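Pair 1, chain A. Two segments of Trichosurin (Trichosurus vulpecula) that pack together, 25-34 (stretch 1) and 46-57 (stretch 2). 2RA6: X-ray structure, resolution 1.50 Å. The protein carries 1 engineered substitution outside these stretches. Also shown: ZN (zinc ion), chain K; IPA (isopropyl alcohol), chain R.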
# COMPACT_ATOMS: atom_id res chain seq x y z
N SER A 25 -17.20 -11.67 -5.90
CA SER A 25 -17.62 -12.95 -5.28
C SER A 25 -18.12 -13.94 -6.33
O SER A 25 -18.72 -14.96 -5.99
CB SER A 25 -18.72 -12.70 -4.25
N ARG A 26 -17.86 -13.64 -7.60
CA ARG A 26 -18.27 -14.51 -8.69
C ARG A 26 -17.63 -14.14 -10.02
O ARG A 26 -16.40 -14.10 -10.13
CB ARG A 26 -19.80 -14.49 -8.83
CG ARG A 26 -20.43 -13.13 -8.67
CD ARG A 26 -21.93 -13.21 -8.92
NE ARG A 26 -22.62 -11.98 -8.55
CZ ARG A 26 -22.78 -11.56 -7.30
NH1 ARG A 26 -22.30 -12.27 -6.28
NH2 ARG A 26 -23.44 -10.43 -7.06
N HIS A 27 -18.47 -13.88 -11.02
CA HIS A 27 -18.08 -13.52 -12.39
C HIS A 27 -17.43 -12.14 -12.54
O HIS A 27 -18.08 -11.13 -12.28
CB HIS A 27 -19.33 -13.56 -13.28
CG HIS A 27 -19.05 -13.60 -14.75
ND1 HIS A 27 -18.80 -14.77 -15.43
CD2 HIS A 27 -19.00 -12.61 -15.67
CE1 HIS A 27 -18.63 -14.50 -16.71
NE2 HIS A 27 -18.75 -13.19 -16.88
N TRP A 28 -16.17 -12.10 -12.97
CA TRP A 28 -15.48 -10.82 -13.17
C TRP A 28 -14.65 -10.79 -14.45
O TRP A 28 -14.32 -11.84 -15.00
CB TRP A 28 -14.54 -10.52 -11.99
CG TRP A 28 -15.24 -10.27 -10.71
CD1 TRP A 28 -15.34 -11.13 -9.65
CD2 TRP A 28 -15.94 -9.08 -10.33
NE1 TRP A 28 -16.07 -10.55 -8.63
CE2 TRP A 28 -16.45 -9.29 -9.03
CE3 TRP A 28 -16.20 -7.86 -10.97
CZ2 TRP A 28 -17.20 -8.32 -8.35
CZ3 TRP A 28 -16.95 -6.90 -10.29
CH2 TRP A 28 -17.44 -7.14 -9.00
N HIS A 29 -14.33 -9.58 -14.89
CA HIS A 29 -13.51 -9.34 -16.08
C HIS A 29 -12.50 -8.25 -15.74
O HIS A 29 -12.83 -7.28 -15.06
CB HIS A 29 -14.35 -8.80 -17.24
CG HIS A 29 -15.27 -9.80 -17.85
ND1 HIS A 29 -14.94 -10.50 -18.99
CD2 HIS A 29 -16.50 -10.22 -17.49
CE1 HIS A 29 -15.94 -11.31 -19.30
NE2 HIS A 29 -16.89 -11.16 -18.40
N THR A 30 -11.27 -8.39 -16.23
CA THR A 30 -10.28 -7.34 -16.00
C THR A 30 -10.55 -6.29 -17.07
O THR A 30 -10.58 -6.61 -18.26
CB THR A 30 -8.85 -7.88 -16.13
OG1 THR A 30 -8.59 -8.80 -15.06
CG2 THR A 30 -7.84 -6.74 -16.08
N VAL A 31 -10.75 -5.05 -16.65
CA VAL A 31 -11.06 -3.97 -17.58
C VAL A 31 -9.90 -2.98 -17.73
O VAL A 31 -9.59 -2.55 -18.83
CB VAL A 31 -12.33 -3.23 -17.11
CG1 VAL A 31 -12.67 -2.10 -18.07
CG2 VAL A 31 -13.49 -4.22 -17.02
N VAL A 32 -9.25 -2.65 -16.61
CA VAL A 32 -8.11 -1.74 -16.65
C VAL A 32 -7.02 -2.22 -15.70
O VAL A 32 -7.30 -2.72 -14.62
CB VAL A 32 -8.51 -0.30 -16.24
CG1 VAL A 32 -7.33 0.66 -16.51
CG2 VAL A 32 -9.73 0.16 -17.03
N LEU A 33 -5.77 -2.10 -16.15
CA LEU A 33 -4.61 -2.46 -15.36
C LEU A 33 -3.75 -1.21 -15.33
O LEU A 33 -3.71 -0.45 -16.30
CB LEU A 33 -3.82 -3.59 -16.04
CG LEU A 33 -4.45 -4.99 -16.10
CD1 LEU A 33 -3.58 -5.91 -16.95
CD2 LEU A 33 -4.62 -5.54 -14.70
N ALA A 34 -3.08 -0.97 -14.21
CA ALA A 34 -2.21 0.19 -14.09
C ALA A 34 -1.10 -0.20 -13.15
O ALA A 34 -1.30 -0.97 -12.21
CB ALA A 34 -2.98 1.38 -13.54
N PRO A 46 4.40 -10.34 -15.34
CA PRO A 46 3.85 -11.18 -14.26
C PRO A 46 2.46 -10.79 -13.77
O PRO A 46 1.75 -11.62 -13.21
CB PRO A 46 4.91 -11.07 -13.17
CG PRO A 46 5.50 -9.72 -13.39
CD PRO A 46 5.62 -9.65 -14.89
N PHE A 47 2.07 -9.53 -13.98
CA PHE A 47 0.75 -9.10 -13.53
C PHE A 47 -0.26 -8.90 -14.64
O PHE A 47 -1.33 -8.33 -14.42
CB PHE A 47 0.86 -7.84 -12.68
CG PHE A 47 1.32 -8.09 -11.28
CD1 PHE A 47 2.68 -8.10 -10.97
CD2 PHE A 47 0.41 -8.35 -10.26
CE1 PHE A 47 3.12 -8.35 -9.68
CE2 PHE A 47 0.84 -8.61 -8.96
CZ PHE A 47 2.20 -8.61 -8.67
N ARG A 48 0.07 -9.37 -15.84
CA ARG A 48 -0.87 -9.26 -16.94
C ARG A 48 -1.70 -10.54 -16.90
O ARG A 48 -1.51 -11.46 -17.70
CB ARG A 48 -0.17 -9.13 -18.30
CG ARG A 48 -1.13 -8.76 -19.42
CD ARG A 48 -0.42 -8.57 -20.75
NE ARG A 48 -1.36 -8.27 -21.83
CZ ARG A 48 -1.88 -7.07 -22.06
NH1 ARG A 48 -1.55 -6.03 -21.31
NH2 ARG A 48 -2.75 -6.90 -23.06
N ASN A 49 -2.61 -10.58 -15.94
CA ASN A 49 -3.49 -11.73 -15.76
C ASN A 49 -4.91 -11.21 -15.86
O ASN A 49 -5.21 -10.10 -15.42
CB ASN A 49 -3.25 -12.38 -14.40
CG ASN A 49 -1.79 -12.75 -14.19
OD1 ASN A 49 -1.20 -13.46 -15.02
ND2 ASN A 49 -1.21 -12.29 -13.10
N PHE A 50 -5.78 -12.02 -16.44
CA PHE A 50 -7.17 -11.64 -16.65
C PHE A 50 -8.09 -12.45 -15.75
O PHE A 50 -8.23 -13.66 -15.93
CB PHE A 50 -7.51 -11.87 -18.12
CG PHE A 50 -6.46 -11.34 -19.05
CD1 PHE A 50 -6.31 -9.98 -19.23
CD2 PHE A 50 -5.61 -12.21 -19.72
CE1 PHE A 50 -5.32 -9.47 -20.07
CE2 PHE A 50 -4.61 -11.72 -20.57
CZ PHE A 50 -4.47 -10.35 -20.74
N ILE A 51 -8.71 -11.77 -14.79
CA ILE A 51 -9.59 -12.45 -13.86
C ILE A 51 -10.80 -13.06 -14.57
O ILE A 51 -11.30 -12.52 -15.55
CB ILE A 51 -10.08 -11.47 -12.75
CG1 ILE A 51 -10.83 -12.23 -11.66
CG2 ILE A 51 -10.99 -10.41 -13.34
CD1 ILE A 51 -9.95 -13.14 -10.82
N GLN A 52 -11.23 -14.22 -14.07
CA GLN A 52 -12.39 -14.92 -14.63
C GLN A 52 -13.44 -15.02 -13.52
O GLN A 52 -14.63 -14.84 -13.77
CB GLN A 52 -12.00 -16.32 -15.12
CG GLN A 52 -10.85 -16.35 -16.15
CD GLN A 52 -11.18 -15.61 -17.43
OE1 GLN A 52 -12.14 -15.93 -18.13
NE2 GLN A 52 -10.36 -14.61 -17.76
N ASN A 53 -12.99 -15.33 -12.31
CA ASN A 53 -13.91 -15.43 -11.20
C ASN A 53 -13.23 -15.40 -9.84
O ASN A 53 -12.04 -15.69 -9.72
CB ASN A 53 -14.77 -16.69 -11.32
CG ASN A 53 -13.96 -17.93 -11.54
OD1 ASN A 53 -13.17 -18.34 -10.69
ND2 ASN A 53 -14.14 -18.55 -12.70
N ILE A 54 -13.99 -15.01 -8.83
CA ILE A 54 -13.48 -14.95 -7.47
C ILE A 54 -14.48 -15.67 -6.59
O ILE A 54 -15.68 -15.41 -6.65
CB ILE A 54 -13.35 -13.50 -6.97
CG1 ILE A 54 -12.31 -12.75 -7.82
CG2 ILE A 54 -12.95 -13.49 -5.51
CD1 ILE A 54 -12.18 -11.27 -7.47
N THR A 55 -13.98 -16.61 -5.79
CA THR A 55 -14.83 -17.36 -4.87
C THR A 55 -14.33 -17.10 -3.47
O THR A 55 -13.14 -17.26 -3.18
CB THR A 55 -14.76 -18.87 -5.16
OG1 THR A 55 -15.21 -19.12 -6.50
CG2 THR A 55 -15.65 -19.62 -4.18
N VAL A 56 -15.23 -16.68 -2.59
CA VAL A 56 -14.87 -16.40 -1.21
C VAL A 56 -15.04 -17.65 -0.35
O VAL A 56 -16.12 -18.23 -0.28
CB VAL A 56 -15.75 -15.27 -0.63
CG1 VAL A 56 -15.32 -14.96 0.80
CG2 VAL A 56 -15.64 -14.02 -1.49
N GLU A 57 -13.95 -18.05 0.31
CA GLU A 57 -13.97 -19.22 1.18
C GLU A 57 -13.23 -18.93 2.48
O GLU A 57 -12.06 -18.56 2.46
CB GLU A 57 -13.33 -20.42 0.49
CG GLU A 57 -13.20 -21.65 1.39
CD GLU A 57 -12.33 -22.74 0.80
OE1 GLU A 57 -12.11 -23.76 1.49
OE2 GLU A 57 -11.87 -22.58 -0.35
ZN ZN K . -18.64 -12.12 -18.55
C1 IPA R . -1.81 -11.79 -9.82
C2 IPA R . -2.50 -10.56 -10.30
C3 IPA R . -3.69 -10.85 -9.44
O2 IPA R . -2.78 -10.55 -11.71
O HOH W 1 -18.11 -16.44 -3.49
O HOH W 2 -10.57 -10.78 -17.53
O HOH W 3 -6.44 -8.76 -13.39

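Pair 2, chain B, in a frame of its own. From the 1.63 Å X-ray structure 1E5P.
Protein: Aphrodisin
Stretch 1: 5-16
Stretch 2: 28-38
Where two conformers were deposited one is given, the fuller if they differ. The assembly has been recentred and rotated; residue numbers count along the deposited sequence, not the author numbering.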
# COMPACT_ATOMS: atom_id res chain seq x y z
N GLU B 5 14.13 -6.10 4.31
CA GLU B 5 13.12 -7.09 4.62
C GLU B 5 11.87 -6.91 3.76
O GLU B 5 10.89 -7.65 3.89
CB GLU B 5 12.68 -6.95 6.09
CG GLU B 5 13.78 -7.24 7.09
CD GLU B 5 13.52 -6.60 8.45
OE1 GLU B 5 12.45 -6.84 9.03
OE2 GLU B 5 14.42 -5.87 8.92
N LEU B 6 11.89 -5.90 2.91
CA LEU B 6 10.78 -5.58 2.03
C LEU B 6 10.80 -6.42 0.77
O LEU B 6 9.74 -6.61 0.13
CB LEU B 6 10.79 -4.10 1.68
CG LEU B 6 10.62 -3.06 2.77
CD1 LEU B 6 10.80 -1.65 2.20
CD2 LEU B 6 9.28 -3.17 3.47
N GLN B 7 11.93 -6.95 0.35
CA GLN B 7 12.06 -7.73 -0.88
C GLN B 7 11.29 -9.03 -0.95
O GLN B 7 11.32 -9.82 0.01
CB GLN B 7 13.57 -8.03 -1.03
CG GLN B 7 13.92 -9.01 -2.13
CD GLN B 7 14.21 -8.38 -3.47
OE1 GLN B 7 14.99 -7.43 -3.58
NE2 GLN B 7 13.58 -8.94 -4.51
N GLY B 8 10.58 -9.30 -2.06
CA GLY B 8 9.86 -10.52 -2.27
C GLY B 8 8.45 -10.38 -2.84
O GLY B 8 8.03 -9.29 -3.22
N LYS B 9 7.75 -11.50 -2.94
CA LYS B 9 6.37 -11.54 -3.45
C LYS B 9 5.43 -11.07 -2.34
O LYS B 9 5.58 -11.40 -1.16
CB LYS B 9 6.02 -12.96 -3.85
CG LYS B 9 4.55 -13.23 -4.09
CD LYS B 9 4.35 -14.72 -4.38
CE LYS B 9 3.48 -14.92 -5.61
NZ LYS B 9 3.36 -16.38 -5.94
N TRP B 10 4.49 -10.19 -2.70
CA TRP B 10 3.54 -9.66 -1.74
C TRP B 10 2.19 -9.39 -2.45
O TRP B 10 2.20 -9.14 -3.65
CB TRP B 10 3.98 -8.30 -1.18
CG TRP B 10 5.24 -8.33 -0.38
CD1 TRP B 10 6.50 -8.03 -0.84
CD2 TRP B 10 5.38 -8.73 0.99
NE1 TRP B 10 7.41 -8.21 0.18
CE2 TRP B 10 6.75 -8.63 1.30
CE3 TRP B 10 4.47 -9.13 1.96
CZ2 TRP B 10 7.23 -8.94 2.58
CZ3 TRP B 10 4.96 -9.44 3.23
CH2 TRP B 10 6.32 -9.33 3.51
N TYR B 11 1.14 -9.47 -1.66
CA TYR B 11 -0.21 -9.15 -2.11
C TYR B 11 -0.80 -8.07 -1.21
O TYR B 11 -0.39 -7.93 -0.07
CB TYR B 11 -1.13 -10.39 -2.00
CG TYR B 11 -0.68 -11.54 -2.87
CD1 TYR B 11 -0.96 -11.54 -4.23
CD2 TYR B 11 0.01 -12.61 -2.33
CE1 TYR B 11 -0.55 -12.59 -5.04
CE2 TYR B 11 0.43 -13.66 -3.13
CZ TYR B 11 0.14 -13.65 -4.47
OH TYR B 11 0.53 -14.68 -5.29
N THR B 12 -1.73 -7.27 -1.73
CA THR B 12 -2.42 -6.31 -0.86
C THR B 12 -3.52 -7.06 -0.09
O THR B 12 -4.37 -7.71 -0.72
CB THR B 12 -3.08 -5.18 -1.66
OG1 THR B 12 -2.11 -4.54 -2.47
CG2 THR B 12 -3.66 -4.12 -0.70
N ILE B 13 -3.44 -6.99 1.24
CA ILE B 13 -4.47 -7.68 2.03
C ILE B 13 -5.56 -6.67 2.39
O ILE B 13 -6.76 -6.92 2.20
CB ILE B 13 -3.89 -8.31 3.29
CG1 ILE B 13 -2.63 -9.15 2.99
CG2 ILE B 13 -4.96 -9.15 3.98
CD1 ILE B 13 -2.83 -10.20 1.94
N VAL B 14 -5.17 -5.53 2.95
CA VAL B 14 -6.15 -4.51 3.36
C VAL B 14 -5.59 -3.13 3.03
O VAL B 14 -4.36 -2.95 3.00
CB VAL B 14 -6.50 -4.55 4.86
CG1 VAL B 14 -7.04 -5.86 5.37
CG2 VAL B 14 -5.32 -4.05 5.69
N ILE B 15 -6.47 -2.16 2.76
CA ILE B 15 -6.08 -0.79 2.59
C ILE B 15 -7.09 0.07 3.39
O ILE B 15 -8.28 -0.29 3.30
CB ILE B 15 -6.09 -0.25 1.15
CG1 ILE B 15 -5.11 -0.99 0.25
CG2 ILE B 15 -5.69 1.24 1.15
CD1 ILE B 15 -5.27 -0.64 -1.22
N ALA B 16 -6.61 1.00 4.15
CA ALA B 16 -7.48 1.93 4.89
C ALA B 16 -7.15 3.35 4.44
O ALA B 16 -5.97 3.64 4.22
CB ALA B 16 -7.26 1.79 6.39
N PRO B 28 -8.45 5.36 -7.72
CA PRO B 28 -7.10 5.34 -8.26
C PRO B 28 -6.05 4.76 -7.33
O PRO B 28 -4.95 4.46 -7.83
CB PRO B 28 -6.79 6.83 -8.48
CG PRO B 28 -7.65 7.56 -7.50
CD PRO B 28 -8.91 6.73 -7.40
N LEU B 29 -6.33 4.65 -6.04
CA LEU B 29 -5.34 4.15 -5.07
C LEU B 29 -5.64 2.75 -4.58
O LEU B 29 -5.06 2.31 -3.59
CB LEU B 29 -5.20 5.14 -3.91
CG LEU B 29 -4.89 6.60 -4.32
CD1 LEU B 29 -4.79 7.46 -3.08
CD2 LEU B 29 -3.60 6.64 -5.15
N ARG B 30 -6.55 2.06 -5.27
CA ARG B 30 -6.86 0.67 -4.92
C ARG B 30 -5.90 -0.21 -5.73
O ARG B 30 -6.10 -0.47 -6.90
CB ARG B 30 -8.32 0.30 -5.20
CG ARG B 30 -8.65 -1.09 -4.65
CD ARG B 30 -10.11 -1.41 -4.95
NE ARG B 30 -10.54 -2.71 -4.45
CZ ARG B 30 -11.25 -2.85 -3.32
NH1 ARG B 30 -11.59 -1.79 -2.60
NH2 ARG B 30 -11.65 -4.06 -2.93
N PHE B 31 -4.82 -0.61 -5.07
CA PHE B 31 -3.82 -1.36 -5.86
C PHE B 31 -3.53 -2.70 -5.21
O PHE B 31 -3.68 -2.90 -4.00
CB PHE B 31 -2.59 -0.49 -6.06
CG PHE B 31 -1.82 -0.43 -4.76
CD1 PHE B 31 -2.18 0.39 -3.72
CD2 PHE B 31 -0.72 -1.26 -4.63
CE1 PHE B 31 -1.44 0.37 -2.54
CE2 PHE B 31 0.03 -1.27 -3.47
CZ PHE B 31 -0.34 -0.45 -2.42
N TYR B 32 -3.16 -3.60 -6.11
CA TYR B 32 -2.94 -4.99 -5.76
C TYR B 32 -1.45 -5.33 -5.94
O TYR B 32 -0.99 -5.51 -7.07
CB TYR B 32 -3.82 -5.88 -6.63
CG TYR B 32 -5.31 -5.50 -6.61
CD1 TYR B 32 -5.86 -4.58 -7.48
CD2 TYR B 32 -6.11 -6.08 -5.64
CE1 TYR B 32 -7.22 -4.27 -7.41
CE2 TYR B 32 -7.47 -5.79 -5.57
CZ TYR B 32 -8.00 -4.88 -6.45
OH TYR B 32 -9.35 -4.55 -6.38
N PHE B 33 -0.74 -5.38 -4.80
CA PHE B 33 0.68 -5.72 -4.91
C PHE B 33 0.93 -7.05 -5.61
O PHE B 33 0.11 -7.97 -5.56
CB PHE B 33 1.30 -5.89 -3.50
CG PHE B 33 1.84 -4.71 -2.79
CD1 PHE B 33 3.02 -4.10 -3.19
CD2 PHE B 33 1.20 -4.22 -1.66
CE1 PHE B 33 3.53 -3.02 -2.50
CE2 PHE B 33 1.71 -3.13 -0.96
CZ PHE B 33 2.86 -2.53 -1.40
N ARG B 34 2.12 -7.14 -6.22
CA ARG B 34 2.63 -8.41 -6.72
C ARG B 34 4.07 -8.63 -6.24
O ARG B 34 4.39 -9.79 -5.91
CB ARG B 34 2.61 -8.50 -8.26
CG ARG B 34 1.18 -8.58 -8.83
CD ARG B 34 0.58 -9.95 -8.54
NE ARG B 34 -0.77 -10.21 -9.09
CZ ARG B 34 -1.87 -9.91 -8.39
NH1 ARG B 34 -1.79 -9.36 -7.19
NH2 ARG B 34 -3.07 -10.20 -8.90
N HIS B 35 4.89 -7.59 -6.14
CA HIS B 35 6.30 -7.88 -5.76
C HIS B 35 7.00 -6.60 -5.39
O HIS B 35 6.57 -5.52 -5.82
CB HIS B 35 7.00 -8.43 -7.04
CG HIS B 35 8.16 -9.33 -6.72
ND1 HIS B 35 7.99 -10.69 -6.54
CD2 HIS B 35 9.47 -9.09 -6.53
CE1 HIS B 35 9.16 -11.25 -6.26
NE2 HIS B 35 10.08 -10.30 -6.24
N ILE B 36 8.04 -6.70 -4.56
CA ILE B 36 8.87 -5.56 -4.22
C ILE B 36 10.33 -6.03 -4.44
O ILE B 36 10.64 -7.13 -4.01
CB ILE B 36 8.72 -5.14 -2.75
CG1 ILE B 36 7.29 -4.61 -2.51
CG2 ILE B 36 9.75 -4.07 -2.39
CD1 ILE B 36 7.02 -4.26 -1.05
N ASP B 37 11.07 -5.24 -5.19
CA ASP B 37 12.51 -5.57 -5.40
C ASP B 37 13.29 -4.41 -4.81
O ASP B 37 12.96 -3.25 -5.09
CB ASP B 37 12.80 -5.75 -6.89
CG ASP B 37 12.11 -7.01 -7.40
OD1 ASP B 37 12.62 -8.12 -7.14
OD2 ASP B 37 11.05 -6.88 -8.02
N CYS B 38 14.31 -4.72 -4.01
CA CYS B 38 15.12 -3.69 -3.37
C CYS B 38 16.49 -3.56 -4.05
O CYS B 38 17.03 -4.58 -4.46
CB CYS B 38 15.44 -4.12 -1.91
SG CYS B 38 14.01 -3.86 -0.83
O HOH W 4 12.14 -11.88 -4.70
O HOH W 5 -2.32 -7.95 -4.41

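The sharpest difference lies where N49(A) of pair 1 matches F31(B) of pair 2. In pair 1 the threonine hydroxyl reaches the neighbouring carbonyl through water 3, which accepts from T30(A) OG1 (2.7 Å) and donates to N49(A) O (2.7 Å). In pair 2 no water intervenes: T12(B) OG1 donates directly to F31(B) O at 2.7 Å, and the F31(B) ring lies with one face over that hydroxyl, its CD1 4.1 Å from I15(B) CD1. N49(A) instead points away and gives its ND2 to P46(A) O (3.0 Å) and to O2 of an isopropyl alcohol (2.7 Å), probably from the crystallisation liquor.

The frame around this site is common. Fourteen central residues superpose with an RMSD of 0.5 Å, and the strands run roughly antiparallel, at 139° in pair 1 and 143° in pair 2. Three hydrogen bonds recur at matched positions: I54(A) N to R26(A) O and I36(B) N to G8(B) O, both 2.9 Å; W28(A) N to Q52(A) O and W10(B) N to R34(B) O, both 3.2 Å; and I51(A) N to T30(A) OG1 (3.0 Å) and F33(B) N to T12(B) OG1 (2.8 Å). In the last, a threonine side chain serves as the acceptor for a strand amide. A water also bridges T30(A) N to I51(A) O, as another does T12(B) N to F33(B) O.

The tryptophan-isoleucine contact is nearly identical: W28(A) CD1 to I54(A) CD1 and W10(B) CD1 to I36(B) CD1 are each 3.8 Å, with both tryptophans in the m rotamer. Beside it, I51(A) CG2 packs 3.8 Å from W28(A) CB, whereas the larger F33(B) places its CB 4.3 Å from W10(B) CB.

Toward the other end the solutions diverge. Pair 2 has one more backbone hydrogen bond here, G8(B) N donating to I36(B) O at 2.9 Å; in pair 1 R26(A) N lies 3.0 Å from I54(A) O, but at an angle too poor for one. The glycine backbone angles would jam a CB against the preceding carbonyl. Its CA lies over the H35(B) ring, 4.3 Å from the centroid. Q7(B) clasps the strand, accepting from C38(B) N at OE1 (2.8 Å) and donating from NE2 to D37(B) OD1 (2.9 Å). At the matching place in pair 1, water 1 links S25(A) O to V56(A) N, 3.0 Å to each. H27(A) and H29(A), matching K9(B) and Y11(B), point away from stretch 2 and bind zinc, each NE2 2.0 Å from ZN, while the Y11(B) ring places CD1 3.8 Å from R34(B) NH1.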